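Local coordinates for methyltransferase 1 (Methanosarcina barkeri, PDB 2I2X), which catalyses methyl transfer from methanol to the cob(I)amide cofactor carried by its partner corrinoid protein MtaC, a step of methanogenesis from methanol, at residues G167-F172 with Y186-G192; G192-E197 with P252-A257; N388-K394 with L432-M436. All blocks are in the same frame, centred on the assembly; numbering follows the deposited sequence.

Contact 1. Residues G167-F172 with Y186-G192; sequences GGKEVF and YSIGCLG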
loop_
_atom_site.group_PDB
_atom_site.type_symbol
_atom_site.label_atom_id
_atom_site.label_comp_id
_atom_site.label_asym_id
_atom_site.label_seq_id
_atom_site.Cartn_x
_atom_site.Cartn_y
_atom_site.Cartn_z
ATOM N N GLY A 167 -15.031 -6.202 26.454
ATOM C CA GLY A 167 -16.277 -6.673 27.086
ATOM C C GLY A 167 -17.047 -7.677 26.231
ATOM O O GLY A 167 -17.405 -7.390 25.089
ATOM N N GLY A 168 -17.296 -8.858 26.777
ATOM C CA GLY A 168 -18.083 -9.871 26.073
ATOM C C GLY A 168 -17.290 -10.715 25.076
ATOM O O GLY A 168 -17.850 -11.598 24.408
ATOM N N LYS A 169 -15.989 -10.464 24.969
ATOM C CA LYS A 169 -15.135 -11.178 24.027
ATOM C C LYS A 169 -15.161 -12.709 24.215
ATOM O O LYS A 169 -15.259 -13.464 23.238
ATOM C CB LYS A 169 -13.711 -10.608 24.133
ATOM C CG LYS A 169 -12.626 -11.331 23.378
ATOM C CD LYS A 169 -11.352 -10.484 23.335
ATOM C CE LYS A 169 -10.379 -10.796 24.454
ATOM N NZ LYS A 169 -9.345 -11.767 24.035
ATOM N N GLU A 170 -15.092 -13.164 25.466
ATOM C CA GLU A 170 -14.994 -14.594 25.779
ATOM C C GLU A 170 -16.248 -15.377 25.364
ATOM O O GLU A 170 -16.147 -16.476 24.820
ATOM C CB GLU A 170 -14.633 -14.817 27.269
ATOM C CG GLU A 170 -15.776 -14.672 28.333
ATOM C CD GLU A 170 -16.406 -13.259 28.432
ATOM O OE1 GLU A 170 -17.024 -12.790 27.445
ATOM O OE2 GLU A 170 -16.326 -12.639 29.515
ATOM N N VAL A 171 -17.426 -14.810 25.597
ATOM C CA VAL A 171 -18.654 -15.481 25.186
ATOM C C VAL A 171 -18.889 -15.367 23.683
ATOM O O VAL A 171 -19.407 -16.309 23.066
ATOM C CB VAL A 171 -19.894 -15.015 25.997
ATOM C CG1 VAL A 171 -21.144 -15.758 25.528
ATOM C CG2 VAL A 171 -19.663 -15.260 27.472
ATOM N N PHE A 172 -18.502 -14.231 23.094
ATOM C CA PHE A 172 -18.537 -14.064 21.637
ATOM C C PHE A 172 -17.700 -15.127 20.912
ATOM O O PHE A 172 -18.168 -15.736 19.939
ATOM C CB PHE A 172 -18.084 -12.655 21.188
ATOM C CG PHE A 172 -17.777 -12.581 19.711
ATOM C CD1 PHE A 172 -18.787 -12.290 18.798
ATOM C CD2 PHE A 172 -16.504 -12.900 19.233
ATOM C CE1 PHE A 172 -18.548 -12.276 17.454
ATOM C CE2 PHE A 172 -16.248 -12.905 17.869
ATOM C CZ PHE A 172 -17.278 -12.584 16.979
ATOM N N TYR A 186 -26.085 -11.713 23.469
ATOM C CA TYR A 186 -25.732 -11.552 24.852
ATOM C C TYR A 186 -24.334 -10.964 24.986
ATOM O O TYR A 186 -24.150 -9.954 25.686
ATOM C CB TYR A 186 -25.876 -12.895 25.586
ATOM C CG TYR A 186 -25.509 -12.891 27.042
ATOM C CD1 TYR A 186 -26.239 -12.147 27.975
ATOM C CD2 TYR A 186 -24.463 -13.699 27.518
ATOM C CE1 TYR A 186 -25.925 -12.197 29.362
ATOM C CE2 TYR A 186 -24.132 -13.745 28.899
ATOM C CZ TYR A 186 -24.873 -12.997 29.793
ATOM O OH TYR A 186 -24.534 -13.033 31.113
ATOM N N SER A 187 -23.357 -11.594 24.333
ATOM C CA SER A 187 -21.960 -11.126 24.379
ATOM C C SER A 187 -21.780 -9.699 23.940
ATOM O O SER A 187 -21.174 -8.896 24.647
ATOM C CB SER A 187 -21.018 -12.025 23.557
ATOM O OG SER A 187 -21.538 -12.256 22.276
ATOM N N ILE A 188 -22.346 -9.368 22.794
ATOM C CA ILE A 188 -22.127 -8.044 22.224
ATOM C C ILE A 188 -23.111 -7.031 22.809
ATOM O O ILE A 188 -22.727 -6.006 23.387
ATOM C CB ILE A 188 -22.253 -8.062 20.645
ATOM C CG1 ILE A 188 -21.351 -9.145 20.025
ATOM C CG2 ILE A 188 -22.010 -6.696 20.080
ATOM C CD1 ILE A 188 -21.620 -9.394 18.547
ATOM N N GLY A 189 -24.389 -7.311 22.625
ATOM C CA GLY A 189 -25.442 -6.407 23.092
ATOM C C GLY A 189 -25.482 -6.223 24.605
ATOM O O GLY A 189 -25.586 -5.109 25.076
ATOM N N CYS A 190 -25.364 -7.298 25.374
ATOM C CA CYS A 190 -25.544 -7.154 26.819
ATOM C C CYS A 190 -24.234 -6.964 27.571
ATOM O O CYS A 190 -23.983 -5.890 28.145
ATOM C CB CYS A 190 -26.383 -8.308 27.370
ATOM S SG CYS A 190 -27.971 -8.461 26.455
ATOM N N LEU A 191 -23.384 -7.993 27.549
ATOM C CA LEU A 191 -22.154 -7.906 28.299
ATOM C C LEU A 191 -21.376 -6.718 27.774
ATOM O O LEU A 191 -20.990 -5.835 28.560
ATOM C CB LEU A 191 -21.347 -9.178 28.199
ATOM C CG LEU A 191 -21.988 -10.492 28.639
ATOM C CD1 LEU A 191 -20.972 -11.620 28.460
ATOM C CD2 LEU A 191 -22.509 -10.451 30.095
ATOM N N GLY A 192 -21.199 -6.655 26.449
ATOM C CA GLY A 192 -20.507 -5.534 25.814
ATOM C C GLY A 192 -20.985 -4.180 26.299
ATOM O O GLY A 192 -20.190 -3.330 26.681
#
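The carbonyl oxygen of S187 is approached by both halves of this contact. Within its own helix it accepts from G192 N at 2.9 Å, five residues on, while G168 CA brings a C-H against it from the other segment, 3.5 Å away and almost straight at 162°. Q222 adds a weak bond. G168 sits at the N-cap of helix 169-176 with a positive phi of 83°, and a beta carbon there would run into S187 O; the close backbone meeting therefore depends on glycine at this position. The wider pi-type turn of 186-192 also gives Y186 O two donors, C190 N and L191 N.

Around this backbone core the side chains interlock. S187 CB presses against G168 O at 3.3 Å and lies beside F172 N, whose bond to G168 O closes the first turn of the helix. Its OG, placed between the backbone N and the carbonyl carbon (chi1 49°), lies at the edge of the F172 ring and bonds back to G183 O. Further along, F172 CD1 meets I188 CD1 at 4.1 Å. V171 splits its branches: CG2 touches L191 CD1 at 4.0 Å, the two chains crossing at about a right angle, and CG1 reaches the edge of the Y186 ring. On the far side K169 points away and touches the corrinoid. The two helices both belong to the connection between parallel strands 160-163 and 213-216, an elaborated beta-alpha-beta crossover of the TIM barrel, with the cofactor pocket at its rim.

Contact 2. Residues G192-E197 with P252-A257; sequences GSIDME and PRSLVA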
loop_
_atom_site.group_PDB
_atom_site.type_symbol
_atom_site.label_atom_id
_atom_site.label_comp_id
_atom_site.label_asym_id
_atom_site.label_seq_id
_atom_site.Cartn_x
_atom_site.Cartn_y
_atom_site.Cartn_z
ATOM N N GLY A 192 -21.199 -6.655 26.449
ATOM C CA GLY A 192 -20.507 -5.534 25.814
ATOM C C GLY A 192 -20.985 -4.180 26.299
ATOM O O GLY A 192 -20.190 -3.330 26.681
ATOM N N SER A 193 -22.292 -3.963 26.270
ATOM C CA SER A 193 -22.853 -2.672 26.669
ATOM C C SER A 193 -22.559 -2.313 28.148
ATOM O O SER A 193 -22.265 -1.155 28.486
ATOM C CB SER A 193 -24.359 -2.665 26.389
ATOM O OG SER A 193 -24.649 -2.615 24.976
ATOM N N ILE A 194 -22.617 -3.313 29.021
ATOM C CA ILE A 194 -22.383 -3.085 30.441
ATOM C C ILE A 194 -20.910 -2.629 30.658
ATOM O O ILE A 194 -20.646 -1.662 31.376
ATOM C CB ILE A 194 -22.778 -4.371 31.295
ATOM C CG1 ILE A 194 -24.290 -4.575 31.333
ATOM C CG2 ILE A 194 -22.251 -4.314 32.701
ATOM C CD1 ILE A 194 -24.681 -6.035 31.387
ATOM N N ASP A 195 -19.961 -3.308 30.019
ATOM C CA ASP A 195 -18.550 -2.956 30.202
ATOM C C ASP A 195 -18.262 -1.591 29.582
ATOM O O ASP A 195 -17.503 -0.797 30.151
ATOM C CB ASP A 195 -17.616 -4.030 29.630
ATOM C CG ASP A 195 -16.145 -3.726 29.876
ATOM O OD1 ASP A 195 -15.660 -3.818 31.039
ATOM O OD2 ASP A 195 -15.463 -3.400 28.871
ATOM N N MET A 196 -18.915 -1.311 28.448
ATOM C CA MET A 196 -18.719 -0.062 27.750
ATOM C C MET A 196 -19.085 1.105 28.650
ATOM O O MET A 196 -18.375 2.105 28.691
ATOM C CB MET A 196 -19.564 -0.013 26.484
ATOM C CG MET A 196 -19.046 -0.825 25.339
ATOM S SD MET A 196 -17.600 -0.104 24.564
ATOM C CE MET A 196 -18.262 1.394 23.845
ATOM N N GLU A 197 -20.191 0.984 29.382
ATOM C CA GLU A 197 -20.568 2.069 30.281
ATOM C C GLU A 197 -19.592 2.327 31.445
ATOM O O GLU A 197 -19.383 3.471 31.813
ATOM C CB GLU A 197 -21.986 1.906 30.783
ATOM C CG GLU A 197 -22.402 3.085 31.655
ATOM C CD GLU A 197 -23.565 2.789 32.556
ATOM O OE1 GLU A 197 -24.133 3.773 33.070
ATOM O OE2 GLU A 197 -23.910 1.587 32.735
ATOM N N PRO A 252 -25.596 -0.734 18.828
ATOM C CA PRO A 252 -25.942 -0.216 20.190
ATOM C C PRO A 252 -24.895 -0.494 21.269
ATOM O O PRO A 252 -24.793 0.266 22.230
ATOM C CB PRO A 252 -27.277 -0.895 20.527
ATOM C CG PRO A 252 -27.341 -2.092 19.620
ATOM C CD PRO A 252 -26.502 -1.809 18.381
ATOM N N ARG A 253 -24.112 -1.557 21.128
ATOM C CA ARG A 253 -22.968 -1.717 22.018
ATOM C C ARG A 253 -22.010 -0.511 21.911
ATOM O O ARG A 253 -21.674 0.109 22.928
ATOM C CB ARG A 253 -22.227 -3.031 21.762
ATOM C CG ARG A 253 -20.859 -3.166 22.526
ATOM C CD ARG A 253 -19.689 -2.548 21.714
ATOM N NE ARG A 253 -18.366 -2.886 22.236
ATOM C CZ ARG A 253 -17.244 -2.223 21.942
ATOM N NH1 ARG A 253 -17.291 -1.161 21.156
ATOM N NH2 ARG A 253 -16.076 -2.609 22.471
ATOM N N SER A 254 -21.602 -0.161 20.683
ATOM C CA SER A 254 -20.621 0.906 20.503
ATOM C C SER A 254 -21.237 2.268 20.804
ATOM O O SER A 254 -20.549 3.174 21.260
ATOM C CB SER A 254 -19.997 0.862 19.106
ATOM O OG SER A 254 -19.215 -0.328 18.945
ATOM N N LEU A 255 -22.543 2.389 20.592
ATOM C CA LEU A 255 -23.261 3.603 20.939
ATOM C C LEU A 255 -23.060 4.050 22.399
ATOM O O LEU A 255 -23.124 5.241 22.694
ATOM C CB LEU A 255 -24.745 3.428 20.626
ATOM C CG LEU A 255 -25.684 4.573 21.020
ATOM C CD1 LEU A 255 -25.430 5.812 20.196
ATOM C CD2 LEU A 255 -27.150 4.173 20.904
ATOM N N VAL A 256 -22.804 3.097 23.300
ATOM C CA VAL A 256 -22.671 3.371 24.735
ATOM C C VAL A 256 -21.569 4.389 25.071
ATOM O O VAL A 256 -21.764 5.262 25.932
ATOM C CB VAL A 256 -22.493 2.046 25.594
ATOM C CG1 VAL A 256 -22.189 2.363 27.029
ATOM C CG2 VAL A 256 -23.725 1.156 25.515
ATOM N N ALA A 257 -20.423 4.279 24.399
ATOM C CA ALA A 257 -19.334 5.236 24.564
ATOM C C ALA A 257 -19.836 6.694 24.532
ATOM O O ALA A 257 -19.448 7.528 25.366
ATOM C CB ALA A 257 -18.286 4.999 23.496
#
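Two neighbouring helices of the TIM barrel, 181-210 and 240-259, run almost parallel here: the axes of the two short segments approach to 8.3 Å and are inclined by 8°. M196 and R253 carry the contact. The sulfur of M196 lies over the centre of one face of the R253 guanidinium, with SD 3.4 Å from CZ, and the two chains cross at about a right angle. The bend of the methionine at chi2 (-73°) brings SD over the guanidinium, and a second bend at chi3 (-66°) then turns CE onto A257 CB at 3.6 Å.

This is knobs-into-holes packing: M196 drops among R253, S254, V256 and A257. V256 packs back with CG1, which sits 3.6 Å from M196 CB and also touches E197 N, while its other branch, CG2, lies against S193. At the N-terminal end of the contact R253 CG packs on the backbone of G192, where a beta carbon would be tight against it, and S193 OG, which bonds to G189 O, rests 3.5 Å from R253 CA.

The guanidinium is gripped on several sides. NH1 donates to S254 OG at 3.0 Å, the hydroxyl tilted from the guanidinium plane, and S254 OG in turn meets E272. NE and NH2 form salt bridges with D219 and D217, respectively. A leucine in place of R253 would probably leave D217 and D219 without this cationic partner, and M196 SD without the flat surface beneath it. The side chain of R253 stands about 9 Å from the bound zinc ion.

Contact 3. Residues N388-K394 with L432-M436; sequences NIYLRAK and LPDDM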
loop_
_atom_site.group_PDB
_atom_site.type_symbol
_atom_site.label_atom_id
_atom_site.label_comp_id
_atom_site.label_asym_id
_atom_site.label_seq_id
_atom_site.Cartn_x
_atom_site.Cartn_y
_atom_site.Cartn_z
ATOM N N ASN A 388 -33.374 0.566 26.985
ATOM C CA ASN A 388 -33.228 -0.848 27.211
ATOM C C ASN A 388 -32.101 -1.443 26.331
ATOM O O ASN A 388 -32.257 -1.591 25.096
ATOM C CB ASN A 388 -34.575 -1.470 26.848
ATOM C CG ASN A 388 -34.705 -2.915 27.290
ATOM O OD1 ASN A 388 -33.847 -3.752 26.984
ATOM N ND2 ASN A 388 -35.804 -3.227 27.990
ATOM N N ILE A 389 -30.981 -1.808 26.955
ATOM C CA ILE A 389 -29.806 -2.247 26.188
ATOM C C ILE A 389 -29.956 -3.601 25.509
ATOM O O ILE A 389 -29.344 -3.840 24.451
ATOM C CB ILE A 389 -28.493 -2.221 27.017
ATOM C CG1 ILE A 389 -28.599 -3.095 28.287
ATOM C CG2 ILE A 389 -28.109 -0.776 27.353
ATOM C CD1 ILE A 389 -27.270 -3.280 29.028
ATOM N N TYR A 390 -30.728 -4.503 26.109
ATOM C CA TYR A 390 -30.994 -5.783 25.461
ATOM C C TYR A 390 -31.970 -5.594 24.314
ATOM O O TYR A 390 -31.708 -5.976 23.173
ATOM C CB TYR A 390 -31.583 -6.756 26.472
ATOM C CG TYR A 390 -32.367 -7.917 25.897
ATOM C CD1 TYR A 390 -31.724 -8.952 25.246
ATOM C CD2 TYR A 390 -33.749 -7.985 26.037
ATOM C CE1 TYR A 390 -32.414 -10.020 24.729
ATOM C CE2 TYR A 390 -34.477 -9.079 25.522
ATOM C CZ TYR A 390 -33.785 -10.101 24.874
ATOM O OH TYR A 390 -34.452 -11.203 24.359
ATOM N N LEU A 391 -33.115 -5.012 24.631
ATOM C CA LEU A 391 -34.179 -4.888 23.674
ATOM C C LEU A 391 -33.781 -4.044 22.466
ATOM O O LEU A 391 -34.173 -4.369 21.347
ATOM C CB LEU A 391 -35.447 -4.354 24.355
ATOM C CG LEU A 391 -36.746 -4.338 23.529
ATOM C CD1 LEU A 391 -37.041 -5.680 22.865
ATOM C CD2 LEU A 391 -37.932 -3.849 24.372
ATOM N N ARG A 392 -33.043 -2.956 22.678
ATOM C CA ARG A 392 -32.566 -2.150 21.535
ATOM C C ARG A 392 -31.646 -2.952 20.615
ATOM O O ARG A 392 -31.734 -2.847 19.393
ATOM C CB ARG A 392 -31.929 -0.816 21.967
ATOM C CG ARG A 392 -30.537 -0.879 22.552
ATOM C CD ARG A 392 -30.221 0.449 23.297
ATOM N NE ARG A 392 -28.800 0.564 23.608
ATOM C CZ ARG A 392 -28.172 1.693 23.933
ATOM N NH1 ARG A 392 -28.824 2.843 24.043
ATOM N NH2 ARG A 392 -26.872 1.668 24.144
ATOM N N ALA A 393 -30.792 -3.773 21.213
ATOM C CA ALA A 393 -29.901 -4.646 20.474
ATOM C C ALA A 393 -30.663 -5.727 19.711
ATOM O O ALA A 393 -30.352 -6.031 18.526
ATOM C CB ALA A 393 -28.858 -5.260 21.403
ATOM N N LYS A 394 -31.654 -6.323 20.367
ATOM C CA LYS A 394 -32.482 -7.311 19.676
ATOM C C LYS A 394 -33.207 -6.658 18.491
ATOM O O LYS A 394 -33.282 -7.269 17.421
ATOM C CB LYS A 394 -33.453 -7.978 20.635
ATOM C CG LYS A 394 -34.294 -9.105 20.046
ATOM C CD LYS A 394 -34.795 -10.054 21.161
ATOM C CE LYS A 394 -36.015 -9.488 21.974
ATOM N NZ LYS A 394 -37.231 -9.180 21.126
ATOM N N LEU A 432 -36.914 -15.243 21.242
ATOM C CA LEU A 432 -36.437 -14.716 22.512
ATOM C C LEU A 432 -37.516 -13.900 23.213
ATOM O O LEU A 432 -38.411 -13.379 22.560
ATOM C CB LEU A 432 -35.172 -13.877 22.318
ATOM C CG LEU A 432 -33.943 -14.662 21.841
ATOM C CD1 LEU A 432 -32.793 -13.718 21.334
ATOM C CD2 LEU A 432 -33.459 -15.691 22.890
ATOM N N PRO A 433 -37.441 -13.791 24.546
ATOM C CA PRO A 433 -38.428 -12.977 25.279
ATOM C C PRO A 433 -38.141 -11.482 25.177
ATOM O O PRO A 433 -36.969 -11.082 25.058
ATOM C CB PRO A 433 -38.213 -13.412 26.720
ATOM C CG PRO A 433 -36.736 -13.752 26.773
ATOM C CD PRO A 433 -36.446 -14.403 25.446
ATOM N N ASP A 434 -39.174 -10.646 25.264
ATOM C CA ASP A 434 -38.918 -9.201 25.258
ATOM C C ASP A 434 -38.302 -8.677 26.533
ATOM O O ASP A 434 -37.603 -7.669 26.496
ATOM C CB ASP A 434 -40.162 -8.384 24.899
ATOM C CG ASP A 434 -40.212 -8.012 23.417
ATOM O OD1 ASP A 434 -39.405 -8.548 22.622
ATOM O OD2 ASP A 434 -41.062 -7.172 23.047
ATOM N N ASP A 435 -38.536 -9.376 27.641
ATOM C CA ASP A 435 -38.045 -8.978 28.968
ATOM C C ASP A 435 -36.553 -9.241 29.161
ATOM O O ASP A 435 -36.099 -10.404 29.133
ATOM C CB ASP A 435 -38.841 -9.713 30.050
ATOM C CG ASP A 435 -38.287 -9.487 31.438
ATOM O OD1 ASP A 435 -38.574 -8.408 32.016
ATOM O OD2 ASP A 435 -37.557 -10.381 31.952
ATOM N N MET A 436 -35.805 -8.169 29.420
ATOM C CA MET A 436 -34.356 -8.256 29.592
ATOM C C MET A 436 -33.907 -9.209 30.702
ATOM O O MET A 436 -33.084 -10.086 30.441
ATOM C CB MET A 436 -33.740 -6.860 29.802
ATOM C CG MET A 436 -32.218 -6.860 29.934
ATOM S SD MET A 436 -31.473 -5.211 30.022
ATOM C CE MET A 436 -29.918 -5.468 30.862
HETATM O O HOH W 1 -37.099 -5.729 28.705
HETATM O O HOH W 2 -37.874 -11.710 20.047
#
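Y390 can be traced outward from its beta carbon against the chain of M436 and then the loop before it. CB meets M436 CG at 3.5 Å, the two side chains sliding past each other in opposite directions. With CG anti to the backbone N (chi1 159°), the ring extends toward the loop: CD2 comes to 3.6 Å from M436 CA, and CE2, on the ring edge, meets the carbonyl oxygens of P433 and D434. At the tip, OH donates to P433 O at 2.6 Å, in the plane of that carbonyl and at a C=O...O angle of 157°, while L432 CB packs beside the hydroxyl. The ring also stacks with F439.

A turn further on, K394 contributes the charge. Bent at chi3 and chi4, its chain passes L432 and brings NZ to D434 OD1 at 2.7 Å, nearly along the C-O axis, in a salt bridge. A water that accepts from the same NZ donates to L432 O. At the other end of the helix turn N388 serves as N-cap: its OD1 takes L391 N at 2.8 Å from above the carbonyl plane, and its ND2 gives to a second water, which links D434 O and M436 N. M436, extended beyond CG, sets CE 3.7 Å from I389 CG1.

The contact thus ties the first turns of helix 389-409 to the loop joining helices 416-430 and 436-450, with L185 of helix 181-210 lying against Y390, A393 and L432 on the inner side.

In the fold
The three contacts follow one another in series along the chain and lie on the same side of its centre. Contacts 1 and 2 are 10 Å apart between centres, share G192 and both use helix 181-210: the first joins it to the helix just before it, the second to helix 240-259. Contact 3 stands about 14 Å from the centre of each, farther out, where the helices near the C-terminus gather. It still meets the others directly: C190 SG reaches Y390 CD1 at 4.0 Å, and P252 packs on A393. Helices 181-210 and 240-259 thus both connect the parts near the corrinoid and zinc ion with the helices near the C-terminus, at the surface.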